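Local coordinates for tetratricopeptide repeat protein (Parabacteroides merdae ATCC 43184, PDB 4R7S) that is of unknown function but, as a tetratricopeptide repeat protein, probably serves as an all-helical scaffold for binding other proteins, at residues K56-L61 with T86-T91; S63-L68 with E79-L84; A145-A150 with R164-L169; N124-E129 with K154-Y159. One frame throughout, in Å; residues are numbered along the deposited sequence.

Contact 1 of 4, residues K56-L61 with T86-T91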
# COMPACT_ATOMS: atom_id res chain seq x y z
N LYS A 56 -14.33 -5.73 6.01
CA LYS A 56 -14.97 -5.21 7.24
C LYS A 56 -13.91 -4.36 7.98
O LYS A 56 -13.44 -4.72 9.07
CB LYS A 56 -15.51 -6.38 8.09
CG LYS A 56 -16.28 -7.43 7.30
CD LYS A 56 -17.43 -8.01 8.11
CE LYS A 56 -17.18 -9.39 8.67
NZ LYS A 56 -18.14 -9.75 9.76
N LEU A 57 -13.52 -3.26 7.34
CA LEU A 57 -12.46 -2.36 7.77
C LEU A 57 -12.73 -1.66 9.12
O LEU A 57 -11.82 -1.61 9.95
CB LEU A 57 -12.17 -1.32 6.67
CG LEU A 57 -11.84 -1.84 5.26
CD1 LEU A 57 -11.34 -0.70 4.38
CD2 LEU A 57 -10.80 -2.98 5.27
N GLN A 58 -13.95 -1.14 9.34
CA GLN A 58 -14.27 -0.48 10.61
C GLN A 58 -14.24 -1.48 11.76
O GLN A 58 -13.73 -1.14 12.82
CB GLN A 58 -15.63 0.27 10.57
CG GLN A 58 -15.61 1.64 9.86
CD GLN A 58 -14.44 2.55 10.19
OE1 GLN A 58 -14.08 2.78 11.36
NE2 GLN A 58 -13.84 3.11 9.15
N GLU A 59 -14.73 -2.73 11.52
CA GLU A 59 -14.74 -3.83 12.51
C GLU A 59 -13.32 -4.26 12.87
O GLU A 59 -12.99 -4.43 14.06
CB GLU A 59 -15.50 -5.05 11.96
CG GLU A 59 -16.98 -5.05 12.26
CD GLU A 59 -17.82 -5.68 11.17
OE1 GLU A 59 -18.02 -5.03 10.12
OE2 GLU A 59 -18.27 -6.84 11.36
N ALA A 60 -12.49 -4.44 11.83
CA ALA A 60 -11.09 -4.81 11.93
C ALA A 60 -10.34 -3.80 12.78
O ALA A 60 -9.51 -4.19 13.59
CB ALA A 60 -10.48 -4.89 10.54
N LEU A 61 -10.67 -2.51 12.64
CA LEU A 61 -10.04 -1.46 13.43
C LEU A 61 -10.36 -1.64 14.91
O LEU A 61 -9.46 -1.52 15.74
CB LEU A 61 -10.44 -0.04 12.93
CG LEU A 61 -10.01 1.17 13.77
CD1 LEU A 61 -8.49 1.21 14.02
CD2 LEU A 61 -10.48 2.47 13.12
N THR A 86 -4.01 3.57 7.01
CA THR A 86 -3.59 4.04 5.71
C THR A 86 -4.69 3.74 4.69
O THR A 86 -5.06 4.63 3.92
CB THR A 86 -2.22 3.44 5.34
OG1 THR A 86 -1.25 3.93 6.27
CG2 THR A 86 -1.76 3.82 3.94
N GLU A 87 -5.24 2.50 4.73
CA GLU A 87 -6.31 2.03 3.85
C GLU A 87 -7.60 2.84 4.10
O GLU A 87 -8.36 3.08 3.16
CB GLU A 87 -6.54 0.53 4.05
CG GLU A 87 -7.26 -0.13 2.89
CD GLU A 87 -7.68 -1.57 3.05
OE1 GLU A 87 -6.99 -2.32 3.77
OE2 GLU A 87 -8.66 -1.97 2.38
N LEU A 88 -7.82 3.29 5.36
CA LEU A 88 -8.97 4.11 5.72
C LEU A 88 -8.72 5.60 5.46
O LEU A 88 -9.61 6.42 5.70
CB LEU A 88 -9.35 3.91 7.20
CG LEU A 88 -9.85 2.55 7.65
CD1 LEU A 88 -9.87 2.48 9.19
CD2 LEU A 88 -11.23 2.25 7.11
N GLY A 89 -7.51 5.95 5.01
CA GLY A 89 -7.12 7.33 4.76
C GLY A 89 -6.90 8.16 6.02
O GLY A 89 -6.86 9.40 5.95
N GLU A 90 -6.80 7.48 7.19
CA GLU A 90 -6.52 8.06 8.50
C GLU A 90 -4.99 8.19 8.65
O GLU A 90 -4.35 7.44 9.39
CB GLU A 90 -7.15 7.18 9.60
CG GLU A 90 -8.64 7.39 9.78
CD GLU A 90 -8.97 8.75 10.35
OE1 GLU A 90 -8.82 8.94 11.58
OE2 GLU A 90 -9.32 9.65 9.56
N THR A 91 -4.42 9.14 7.87
CA THR A 91 -2.99 9.39 7.73
C THR A 91 -2.32 9.76 9.06
O THR A 91 -1.24 9.23 9.34
CB THR A 91 -2.75 10.45 6.64
OG1 THR A 91 -3.38 10.00 5.44
CG2 THR A 91 -1.27 10.64 6.33

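Contact 2 of 4, residues S63-L68 with E79-L84. With EDO (1,2-ethanediol), chain H.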
# COMPACT_ATOMS: atom_id res chain seq x y z
N SER A 63 -11.11 -4.50 16.44
CA SER A 63 -10.39 -5.70 16.88
C SER A 63 -8.91 -5.38 17.18
O SER A 63 -8.42 -5.72 18.26
CB SER A 63 -10.52 -6.82 15.85
OG SER A 63 -11.85 -7.32 15.82
N TYR A 64 -8.22 -4.68 16.26
CA TYR A 64 -6.83 -4.26 16.45
C TYR A 64 -6.69 -3.30 17.64
O TYR A 64 -5.74 -3.43 18.41
CB TYR A 64 -6.27 -3.60 15.17
CG TYR A 64 -5.99 -4.53 14.01
CD1 TYR A 64 -5.54 -5.83 14.22
CD2 TYR A 64 -6.08 -4.07 12.70
CE1 TYR A 64 -5.25 -6.67 13.15
CE2 TYR A 64 -5.82 -4.92 11.62
CZ TYR A 64 -5.40 -6.21 11.85
OH TYR A 64 -5.10 -7.01 10.78
N THR A 65 -7.64 -2.36 17.80
CA THR A 65 -7.64 -1.42 18.91
C THR A 65 -7.74 -2.18 20.25
O THR A 65 -7.01 -1.85 21.20
CB THR A 65 -8.76 -0.37 18.74
OG1 THR A 65 -8.41 0.45 17.61
CG2 THR A 65 -8.92 0.52 19.96
N SER A 66 -8.58 -3.23 20.29
CA SER A 66 -8.79 -4.08 21.47
C SER A 66 -7.54 -4.87 21.77
O SER A 66 -7.14 -4.91 22.93
CB SER A 66 -9.96 -5.02 21.25
OG SER A 66 -11.16 -4.30 21.05
N ALA A 67 -6.93 -5.50 20.75
CA ALA A 67 -5.69 -6.27 20.87
C ALA A 67 -4.55 -5.41 21.42
O ALA A 67 -3.77 -5.87 22.24
CB ALA A 67 -5.30 -6.84 19.50
N LEU A 68 -4.45 -4.17 20.95
CA LEU A 68 -3.39 -3.23 21.31
C LEU A 68 -3.48 -2.80 22.80
O LEU A 68 -2.44 -2.64 23.44
CB LEU A 68 -3.42 -2.01 20.37
CG LEU A 68 -2.17 -1.14 20.38
CD1 LEU A 68 -0.94 -1.89 19.90
CD2 LEU A 68 -2.38 0.08 19.55
N GLU A 79 1.88 -2.54 13.26
CA GLU A 79 2.12 -2.64 11.82
C GLU A 79 0.81 -2.92 11.07
O GLU A 79 0.58 -2.31 10.03
CB GLU A 79 3.17 -3.73 11.54
CG GLU A 79 3.48 -3.95 10.07
CD GLU A 79 4.29 -5.19 9.77
OE1 GLU A 79 5.36 -5.37 10.40
OE2 GLU A 79 3.88 -5.97 8.88
N ASN A 80 -0.06 -3.78 11.61
CA ASN A 80 -1.31 -4.09 10.93
C ASN A 80 -2.34 -2.95 11.03
O ASN A 80 -2.96 -2.60 10.02
CB ASN A 80 -1.89 -5.41 11.43
CG ASN A 80 -1.15 -6.58 10.83
OD1 ASN A 80 -1.38 -6.99 9.69
ND2 ASN A 80 -0.15 -7.06 11.51
N ARG A 81 -2.48 -2.34 12.21
CA ARG A 81 -3.42 -1.23 12.42
C ARG A 81 -2.94 0.04 11.68
O ARG A 81 -3.77 0.76 11.13
CB ARG A 81 -3.58 -0.98 13.93
CG ARG A 81 -4.79 -0.16 14.37
CD ARG A 81 -4.21 0.74 15.44
NE ARG A 81 -5.09 1.06 16.55
CZ ARG A 81 -4.77 1.90 17.52
NH1 ARG A 81 -3.60 2.53 17.51
NH2 ARG A 81 -5.62 2.13 18.51
N ALA A 82 -1.62 0.29 11.64
CA ALA A 82 -1.13 1.45 10.89
C ALA A 82 -1.45 1.27 9.41
O ALA A 82 -1.93 2.21 8.77
CB ALA A 82 0.36 1.65 11.11
N SER A 83 -1.26 0.04 8.88
CA SER A 83 -1.58 -0.31 7.51
C SER A 83 -3.08 -0.17 7.26
O SER A 83 -3.49 0.30 6.20
CB SER A 83 -1.12 -1.74 7.21
OG SER A 83 -1.49 -2.13 5.90
N LEU A 84 -3.90 -0.56 8.25
CA LEU A 84 -5.34 -0.43 8.12
C LEU A 84 -5.73 1.06 8.11
O LEU A 84 -6.57 1.44 7.29
CB LEU A 84 -6.07 -1.20 9.24
CG LEU A 84 -7.60 -1.10 9.25
CD1 LEU A 84 -8.22 -1.66 7.97
CD2 LEU A 84 -8.16 -1.80 10.42
C1 EDO H . -1.16 -11.30 9.63
O1 EDO H . -0.88 -10.27 8.67
C2 EDO H . -1.44 -10.70 11.04
O2 EDO H . -2.59 -11.33 11.62
O HOH W 1 -3.71 -6.32 8.52

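Contact 3 of 4, residues A145-A150 with R164-L169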
# COMPACT_ATOMS: atom_id res chain seq x y z
N ALA A 145 13.95 0.87 -0.86
CA ALA A 145 14.44 2.09 -0.22
C ALA A 145 14.88 3.10 -1.30
O ALA A 145 14.53 4.28 -1.22
CB ALA A 145 15.59 1.76 0.71
N ARG A 146 15.55 2.60 -2.36
CA ARG A 146 16.02 3.37 -3.51
C ARG A 146 14.81 3.89 -4.29
O ARG A 146 14.81 5.05 -4.68
CB ARG A 146 16.98 2.54 -4.39
CG ARG A 146 18.31 2.21 -3.68
CD ARG A 146 19.39 1.65 -4.60
NE ARG A 146 20.59 1.29 -3.84
CZ ARG A 146 21.60 2.10 -3.56
NH1 ARG A 146 21.62 3.35 -4.02
NH2 ARG A 146 22.62 1.67 -2.83
N LEU A 147 13.76 3.08 -4.41
CA LEU A 147 12.51 3.47 -5.07
C LEU A 147 11.81 4.56 -4.28
O LEU A 147 11.29 5.51 -4.87
CB LEU A 147 11.61 2.25 -5.20
CG LEU A 147 10.44 2.37 -6.15
CD1 LEU A 147 10.90 2.47 -7.60
CD2 LEU A 147 9.56 1.15 -6.01
N GLY A 148 11.84 4.46 -2.96
CA GLY A 148 11.30 5.48 -2.08
C GLY A 148 11.95 6.82 -2.39
O GLY A 148 11.25 7.82 -2.57
N HIS A 149 13.30 6.82 -2.53
CA HIS A 149 14.08 8.00 -2.89
C HIS A 149 13.67 8.53 -4.27
O HIS A 149 13.50 9.73 -4.43
CB HIS A 149 15.60 7.69 -2.86
CG HIS A 149 16.19 7.73 -1.49
ND1 HIS A 149 16.10 8.87 -0.69
CD2 HIS A 149 16.91 6.80 -0.83
CE1 HIS A 149 16.76 8.58 0.41
NE2 HIS A 149 17.27 7.35 0.37
N ALA A 150 13.46 7.62 -5.25
CA ALA A 150 13.04 7.96 -6.60
C ALA A 150 11.68 8.68 -6.60
O ALA A 150 11.53 9.73 -7.25
CB ALA A 150 12.98 6.70 -7.45
N ARG A 164 17.68 9.51 -12.60
CA ARG A 164 18.93 8.79 -12.40
C ARG A 164 18.68 7.48 -11.61
O ARG A 164 19.19 6.43 -12.02
CB ARG A 164 19.94 9.68 -11.66
CG ARG A 164 21.33 9.07 -11.58
CD ARG A 164 22.19 9.71 -10.49
NE ARG A 164 21.58 9.67 -9.16
CZ ARG A 164 21.57 8.62 -8.34
NH1 ARG A 164 22.10 7.46 -8.73
NH2 ARG A 164 21.02 8.71 -7.14
N ILE A 165 17.86 7.55 -10.53
CA ILE A 165 17.55 6.41 -9.66
C ILE A 165 16.76 5.35 -10.45
O ILE A 165 17.14 4.18 -10.42
CB ILE A 165 16.80 6.83 -8.38
CG1 ILE A 165 17.64 7.83 -7.57
CG2 ILE A 165 16.42 5.58 -7.54
CD1 ILE A 165 16.90 8.61 -6.47
N PHE A 166 15.70 5.77 -11.17
CA PHE A 166 14.91 4.84 -11.98
C PHE A 166 15.75 4.23 -13.07
O PHE A 166 15.58 3.06 -13.35
CB PHE A 166 13.68 5.53 -12.61
CG PHE A 166 12.49 5.65 -11.71
CD1 PHE A 166 11.78 4.52 -11.31
CD2 PHE A 166 12.06 6.89 -11.28
CE1 PHE A 166 10.66 4.64 -10.47
CE2 PHE A 166 10.93 7.01 -10.45
CZ PHE A 166 10.25 5.88 -10.04
N ASN A 167 16.66 5.00 -13.67
CA ASN A 167 17.50 4.42 -14.72
C ASN A 167 18.43 3.35 -14.13
O ASN A 167 18.60 2.28 -14.73
CB ASN A 167 18.30 5.49 -15.50
CG ASN A 167 17.45 6.38 -16.36
OD1 ASN A 167 16.33 6.04 -16.79
ND2 ASN A 167 17.97 7.57 -16.66
N TYR A 168 18.96 3.62 -12.93
CA TYR A 168 19.85 2.68 -12.26
C TYR A 168 19.11 1.38 -11.92
O TYR A 168 19.62 0.30 -12.23
CB TYR A 168 20.49 3.31 -11.00
CG TYR A 168 21.22 2.30 -10.14
CD1 TYR A 168 22.35 1.63 -10.63
CD2 TYR A 168 20.75 1.94 -8.88
CE1 TYR A 168 23.02 0.67 -9.87
CE2 TYR A 168 21.43 1.01 -8.09
CZ TYR A 168 22.56 0.37 -8.59
OH TYR A 168 23.24 -0.56 -7.83
N LEU A 169 17.92 1.48 -11.28
CA LEU A 169 17.10 0.34 -10.86
C LEU A 169 16.70 -0.53 -12.04
O LEU A 169 16.74 -1.76 -11.93
CB LEU A 169 15.85 0.79 -10.10
CG LEU A 169 16.06 1.46 -8.74
CD1 LEU A 169 14.71 1.92 -8.11
CD2 LEU A 169 16.80 0.55 -7.78

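Contact 4 of 4, residues N124-E129 with K154-Y159. With EDO (1,2-ethanediol), chain D.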
# COMPACT_ATOMS: atom_id res chain seq x y z
N ASN A 124 6.21 16.01 3.47
CA ASN A 124 7.31 16.08 4.45
C ASN A 124 8.55 15.27 3.93
O ASN A 124 8.88 14.19 4.44
CB ASN A 124 6.83 15.56 5.80
CG ASN A 124 7.61 16.12 6.95
OD1 ASN A 124 8.83 16.39 6.86
ND2 ASN A 124 6.91 16.31 8.05
N TYR A 125 9.22 15.85 2.93
CA TYR A 125 10.30 15.29 2.12
C TYR A 125 11.59 14.98 2.87
O TYR A 125 12.20 13.93 2.62
CB TYR A 125 10.57 16.19 0.90
CG TYR A 125 9.32 16.40 0.06
CD1 TYR A 125 8.55 15.31 -0.37
CD2 TYR A 125 8.89 17.68 -0.28
CE1 TYR A 125 7.39 15.50 -1.12
CE2 TYR A 125 7.74 17.87 -1.05
CZ TYR A 125 6.98 16.78 -1.45
OH TYR A 125 5.84 16.96 -2.21
N MSE A 126 12.01 15.86 3.80
CA MSE A 126 13.22 15.62 4.57
C MSE A 126 13.04 14.42 5.48
O MSE A 126 13.97 13.62 5.58
CB MSE A 126 13.66 16.85 5.40
CG MSE A 126 14.38 17.94 4.57
SE MSE A 126 15.79 17.29 3.34
CE MSE A 126 16.91 16.16 4.68
N TRP A 127 11.85 14.26 6.10
CA TRP A 127 11.65 13.10 6.99
C TRP A 127 11.52 11.79 6.19
O TRP A 127 11.98 10.77 6.69
CB TRP A 127 10.47 13.25 7.96
CG TRP A 127 10.43 14.43 8.90
CD1 TRP A 127 9.33 14.86 9.59
CD2 TRP A 127 11.51 15.31 9.27
NE1 TRP A 127 9.65 15.97 10.35
CE2 TRP A 127 10.98 16.26 10.17
CE3 TRP A 127 12.88 15.37 8.95
CZ2 TRP A 127 11.76 17.27 10.75
CZ3 TRP A 127 13.64 16.41 9.47
CH2 TRP A 127 13.09 17.33 10.37
N ALA A 128 10.97 11.84 4.94
CA ALA A 128 10.87 10.65 4.07
C ALA A 128 12.27 10.17 3.69
O ALA A 128 12.60 8.99 3.84
CB ALA A 128 10.06 10.96 2.83
N GLU A 129 13.12 11.12 3.30
CA GLU A 129 14.52 10.91 2.92
C GLU A 129 15.27 10.16 4.03
O GLU A 129 15.95 9.17 3.75
CB GLU A 129 15.16 12.29 2.68
CG GLU A 129 16.31 12.28 1.69
CD GLU A 129 17.10 13.57 1.62
OE1 GLU A 129 16.51 14.62 1.25
OE2 GLU A 129 18.31 13.54 1.94
N LYS A 154 11.00 12.86 -7.34
CA LYS A 154 9.98 13.24 -8.32
C LYS A 154 8.96 14.21 -7.66
O LYS A 154 8.69 15.27 -8.21
CB LYS A 154 9.29 11.96 -8.82
CG LYS A 154 7.99 12.24 -9.59
CD LYS A 154 7.24 10.98 -9.95
CE LYS A 154 6.26 10.55 -8.88
NZ LYS A 154 5.72 9.22 -9.21
N MSE A 155 8.42 13.87 -6.48
CA MSE A 155 7.42 14.72 -5.80
C MSE A 155 7.99 16.09 -5.36
O MSE A 155 7.25 17.08 -5.28
CB MSE A 155 6.80 13.99 -4.61
CG MSE A 155 6.04 12.72 -5.00
SE MSE A 155 4.67 12.88 -6.40
CE MSE A 155 3.72 14.53 -5.74
N ARG A 156 9.31 16.14 -5.08
CA ARG A 156 10.07 17.34 -4.71
C ARG A 156 10.37 18.25 -5.92
O ARG A 156 10.78 19.39 -5.75
CB ARG A 156 11.42 16.90 -4.17
CG ARG A 156 11.46 16.66 -2.73
CD ARG A 156 12.74 17.22 -2.21
NE ARG A 156 13.79 16.22 -2.22
CZ ARG A 156 14.36 15.74 -1.13
NH1 ARG A 156 13.97 16.17 0.07
NH2 ARG A 156 15.34 14.85 -1.22
N GLY A 157 10.26 17.69 -7.12
CA GLY A 157 10.60 18.38 -8.36
C GLY A 157 12.05 18.16 -8.79
O GLY A 157 12.50 18.84 -9.71
N ASN A 158 12.80 17.22 -8.14
CA ASN A 158 14.20 16.94 -8.54
C ASN A 158 14.16 15.78 -9.51
O ASN A 158 14.62 14.68 -9.20
CB ASN A 158 15.15 16.67 -7.34
CG ASN A 158 15.27 17.82 -6.37
OD1 ASN A 158 14.99 18.99 -6.68
ND2 ASN A 158 15.69 17.50 -5.15
N TYR A 159 13.57 16.05 -10.68
CA TYR A 159 13.28 15.12 -11.76
C TYR A 159 14.51 14.40 -12.28
O TYR A 159 14.41 13.21 -12.53
CB TYR A 159 12.56 15.85 -12.90
CG TYR A 159 11.24 16.45 -12.47
CD1 TYR A 159 10.24 15.65 -11.92
CD2 TYR A 159 10.99 17.82 -12.58
CE1 TYR A 159 9.03 16.19 -11.48
CE2 TYR A 159 9.77 18.37 -12.18
CZ TYR A 159 8.79 17.55 -11.62
OH TYR A 159 7.60 18.06 -11.16
C1 EDO D . 3.81 7.01 -7.09
O1 EDO D . 4.03 8.29 -6.52
C2 EDO D . 4.43 5.87 -6.21
O2 EDO D . 3.85 5.76 -4.92
O HOH W 2 5.78 19.45 -3.65

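Contact 1 of 4, residues K56-L61 with T86-T91
At the turn that ends helix 75-87, Leu88 reaches across to the first turn of helix 57-68 and rests on Leu57, Gln58 and Leu61. Its CD2 methyl lies 3.7 Å from Leu57 CB, while its other methyl, CD1, meets Leu61 CD2 at 4.0 Å. The glutamine chain bends at chi2 (-45°), which turns CD back, and Gln58 NE2 ends 3.4 Å from Leu88 CD2, the two side chains crossing at a slant. A branched apolar residue suits this place, since its two methyls can serve three neighbours spaced along one helical face. The chain then turns through Gly89, whose positive phi, with two bonds back into the last helical turn, makes a Schellman motif; glycine is favoured by that backbone angle. In this tetratricopeptide repeat protein the glycine-closed turn leads from helix 75-87 to helix 91-104, with Glu90 as N-cap residue. Glu87, with CG anti to its backbone N (chi1 -160°), crosses Leu57 at about a right angle, its OE2 3.6 Å from Leu57 CD1. The charge of Glu87 is engaged through OE1 in a salt bridge with Arg52 of helix 40-52.

Contact 2 of 4, residues S63-L68 with E79-L84
Tyr64 reaches from helix 57-68 over Asn80, Arg81 and Leu84 of helix 75-87. Its CB packs on Arg81 CG at 3.8 Å, and CG lies anti to the carbonyl carbon (chi1 -72°), beside the backbone N. At the ring edge CD2 meets Leu84 CD2, also at 3.8 Å. Farther out, Asn80 CB sits over one face as a CH-pi contact, 4.1 Å from the centroid of the Tyr64 ring. At the tip, OH hydrogen-bonds to Thr49 of helix 40-52 and to a water 2.7 Å away, which in turn donates to Asn80 OD1; Asn80 holds its ND2 on the carbonyl of Thr76. Tyrosine suits the site because its apolar ring ends in a hydroxyl that can use these polar partners. An alanine here would probably leave Asn80 CB and the Leu84 methyl facing a gap and the bridging water without its phenol partner. Arg81 carries its guanidinium past Tyr64 CB to Leu68 and Thr65, where Leu68 CD2 lies over one face, 3.4 Å from Arg81 NH1, and Thr65 OG1, also hydrogen-bonded to Leu61 O, takes a weak bond from NH2 at the edge. NH1 is salt-bridged to Asp97. The segments run nearly antiparallel, at 149° with axes 10.0 Å apart, between helix 40-52, which meets the tyrosine, and helix 91-104, which supplies the aspartate.

Contact 3 of 4, residues A145-A150 with R164-L169
Phe166 turns one ring face to Ala150, whose CB stands over it in a CH-pi contact 3.9 Å from the ring centroid and 21° off the normal. The methyl sits nearer the rim than the centre, with Phe166 CE2 the closest ring atom at 3.6 Å. On another part of the ring, CE1 is met by Leu147 CD1, also at 3.6 Å, from an oblique direction. That methyl serves a second partner as well: Leu147 and Leu169 cross at about a right angle, and their CD1 atoms are 3.9 Å apart. Helices 143-156 and 159-172 form an antiparallel helical hairpin, the building pattern of tetratricopeptide repeat proteins, and the segments here run at 148° with axes 9.2 Å apart. Small Ala150 suits such an approach, for its CB also takes Ile165 CG2 at 3.6 Å. Ile165 has CG2 anti to its backbone N, and this methyl comes within 3.3 Å of Arg146 O, while CD1 reaches over to His149 CB. Toward the surface the apolar stem of Arg146, extended from CG to NE, continues the packing: CB lies against Leu169 CD2, and CD approaches the edge of the Tyr168 ring at CE2. The guanidinium and tyrosine planes are steeply inclined, 74° apart.

Contact 4 of 4, residues N124-E129 with K154-Y159
Arg156 is gripped by Tyr125 and Glu129 at the start of helix 125-138. Its NH2 gives Glu129 OE1 a hydrogen bond of 2.7 Å within a salt bridge, and NH1 adds a weak one of 3.2 Å to the same oxygen. The oxygen lies close to the guanidinium plane, yet is itself met from above the carboxylate plane, the two flat groups standing 87° apart. Nearer the backbone, Arg156 CG lies over one face of the Tyr125 ring as a CH-pi contact, 3.9 Å from the centroid, while NH1 comes within 3.5 Å of Tyr125 CB. Arginine suits this place because its aliphatic stem can cover the aromatic face while its head pairs with the acid. An alanine here would probably leave Glu129 without its cationic mate across the contact and uncover the part of the tyrosine face on which CG rests.

The bends at chi2 (-139°) and chi3 (-90°) fold the arginine chain past the ring, and a salt bridge from NE to Glu153 further fixes its head. Farther along the ring, Tyr125 CE1 touches CB of selenomethionine Met155 at 3.8 Å, and a water joins Tyr125 OH to the carbonyl of Met155. Leu152, one turn earlier on helix 143-156, packs on both Tyr125 and Glu129. Beyond Arg156, Gly157 takes the positive phi of a Schellman motif, and Asn158 stands at the N-cap of the next helix. The glycine-closed end of helix 143-156, packed on the first turn of the preceding helix 125-138, fits the antiparallel helix packing of a tetratricopeptide repeat, with the turn leading on to helix 159-172.

Following the chain from the N terminus, helix 57-68 enters contact 1 with its first turn and contact 2 with its later turns. The chain then reverses into helix 75-87, so that contact 2 closes the shorter loop first and contact 1 closes the longer one around it; the two touch where Leu84 packs on Leu61. Farther on, helix 125-138 opens contact 4, and helix 143-156 supplies its partner and also one side of contact 3, which reaches on to helix 159-172. These two loops cross, because their segments alternate, and they meet at His149 and Glu129. Contacts 1 and 3 lie on opposite sides of the chain's centre, their centres about 30 Å apart.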